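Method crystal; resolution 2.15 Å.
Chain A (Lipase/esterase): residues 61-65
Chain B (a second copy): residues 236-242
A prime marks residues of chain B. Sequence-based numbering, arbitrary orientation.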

# COMPACT_ATOMS: atom_id res chain seq x y z
N MET A 61 19.08 1.83 -1.03
CA MET A 61 19.92 0.65 -0.86
C MET A 61 19.11 -0.58 -0.41
O MET A 61 19.45 -1.72 -0.76
CB MET A 61 21.02 0.95 0.16
CG MET A 61 22.11 -0.10 0.26
SD MET A 61 23.51 0.49 1.25
CE MET A 61 23.21 2.24 1.08
N ALA A 62 18.05 -0.33 0.35
CA ALA A 62 17.18 -1.41 0.85
C ALA A 62 16.48 -2.12 -0.29
O ALA A 62 16.01 -3.25 -0.13
CB ALA A 62 16.15 -0.86 1.84
N ALA A 63 16.41 -1.44 -1.44
CA ALA A 63 15.77 -1.97 -2.64
C ALA A 63 16.78 -2.60 -3.60
O ALA A 63 16.46 -2.90 -4.74
CB ALA A 63 15.00 -0.86 -3.36
N GLY A 64 18.02 -2.79 -3.14
CA GLY A 64 19.00 -3.52 -3.91
C GLY A 64 19.79 -2.66 -4.88
O GLY A 64 19.95 -3.01 -6.06
N MET A 65 20.31 -1.53 -4.41
CA MET A 65 21.21 -0.74 -5.25
C MET A 65 22.34 -0.09 -4.46
O MET A 65 22.18 0.25 -3.29
CB MET A 65 20.44 0.29 -6.08
CG MET A 65 19.77 1.37 -5.29
SD MET A 65 18.92 2.55 -6.38
CE MET A 65 17.46 1.71 -6.84
N ALA B 236 12.99 -14.66 3.14
CA ALA B 236 13.68 -13.43 3.57
C ALA B 236 12.83 -12.18 3.28
O ALA B 236 11.78 -11.99 3.90
CB ALA B 236 15.08 -13.33 2.93
N LEU B 237 13.27 -11.34 2.35
CA LEU B 237 12.47 -10.17 1.96
C LEU B 237 11.37 -10.53 0.95
O LEU B 237 10.47 -9.72 0.69
CB LEU B 237 13.34 -9.03 1.40
CG LEU B 237 14.27 -8.30 2.39
CD1 LEU B 237 15.12 -7.22 1.70
CD2 LEU B 237 13.46 -7.68 3.51
N ALA B 238 11.46 -11.73 0.38
CA ALA B 238 10.44 -12.25 -0.54
C ALA B 238 10.35 -11.41 -1.81
O ALA B 238 9.32 -11.41 -2.49
CB ALA B 238 9.05 -12.32 0.15
N ASN B 239 11.42 -10.70 -2.11
CA ASN B 239 11.46 -9.87 -3.30
C ASN B 239 12.77 -10.05 -4.05
O ASN B 239 13.60 -10.90 -3.68
CB ASN B 239 11.21 -8.40 -2.95
CG ASN B 239 12.34 -7.77 -2.13
OD1 ASN B 239 13.38 -8.38 -1.88
ND2 ASN B 239 12.13 -6.52 -1.71
N HIS B 240 12.98 -9.24 -5.08
CA HIS B 240 14.15 -9.40 -5.94
C HIS B 240 15.48 -9.27 -5.18
O HIS B 240 16.49 -9.87 -5.57
CB HIS B 240 14.10 -8.41 -7.11
CG HIS B 240 14.36 -6.99 -6.71
ND1 HIS B 240 15.61 -6.41 -6.80
CD2 HIS B 240 13.54 -6.04 -6.20
CE1 HIS B 240 15.54 -5.16 -6.38
NE2 HIS B 240 14.30 -4.91 -6.00
N VAL B 241 15.48 -8.50 -4.10
CA VAL B 241 16.73 -8.30 -3.35
C VAL B 241 17.30 -9.61 -2.80
O VAL B 241 18.50 -9.87 -2.94
CB VAL B 241 16.55 -7.30 -2.19
CG1 VAL B 241 17.90 -7.07 -1.49
CG2 VAL B 241 15.98 -5.98 -2.70
N THR B 242 16.46 -10.44 -2.20
CA THR B 242 16.94 -11.67 -1.57
C THR B 242 16.68 -12.90 -2.44
O THR B 242 16.91 -14.04 -2.03
CB THR B 242 16.33 -11.86 -0.16
OG1 THR B 242 14.92 -11.61 -0.21
CG2 THR B 242 16.96 -10.87 0.81
O HOH W 1 13.54 -4.25 -0.12

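This is a small contact between two copies of the lipase/esterase, in which the backbone of a tight turn in chain A rests against the side chains of Val241′ and His240′, with no direct hydrogen bond across it and one water linking the two sides. About 163 Å² is buried, counting both stretches.

On chain A, Met61 to Gly64 form a type I beta turn, closed by the backbone hydrogen bond from Gly64 N to Met61 O at 3.0 Å. The turn offers main-chain atoms rather than side chains to its neighbour: the CA-to-CB bond of Ala63 points away and that of Ala62 sideways, while the side chains of Met61 and, just after the turn, Met65 make no contact. Gly64 makes the closest backbone approach, its CA 5.3 Å from the CA of Val241′. Its phi/psi of 88/48 would jam a CB against the carbonyl oxygen of Ala63, which by itself calls for glycine; a CB here would also sit tightly at 3.3 Å from both His240′ CE1 and Val241′ CG2.

Val241′ provides the main apolar contact. Its CA-to-CB bond points toward the turn, and with chi1 in the t rotamer Val241′ CG2 reaches 3.6 Å from Ala63 C, 3.8 Å from Gly64 N and 3.7 Å from Ala62 O. The methyl thus packs by van der Waals contact against the peptide linking Ala63 to Gly64. Leu237′ adds only a marginal touch, with Leu237′ CD1 4.5 Å from Ala62 O.

His240′ approaches differently. Its CA-to-CB bond runs sideways, but the end of the side chain comes nearer, placing Ala63 O at the edge of the imidazole, near the ring plane. His240′ CE1 lies 2.9 Å from Ala63 O, a tight contact, with the oxygen at the ring edge on the CE1–NE2 side. His240′ NE2 is also close to Ala63 O, at 3.2 Å, but the angle is too poor for a hydrogen bond.

The polar link is instead made by water 1, which donates to Ala62 O at 2.7 Å and accepts from Asn239′ ND2 at 3.1 Å. It joins a backbone acceptor to an amide donor that are too far apart to meet directly. The other end of the same amide serves its own chain, as Asn239′ OD1 accepts a weak hydrogen bond from Val241′ N at 3.1 Å. A further bond within chain B, from Leu237′ N to Thr242′ OG1 at 3.1 Å, ties together the two ends of the segment that carries the contacting side chains.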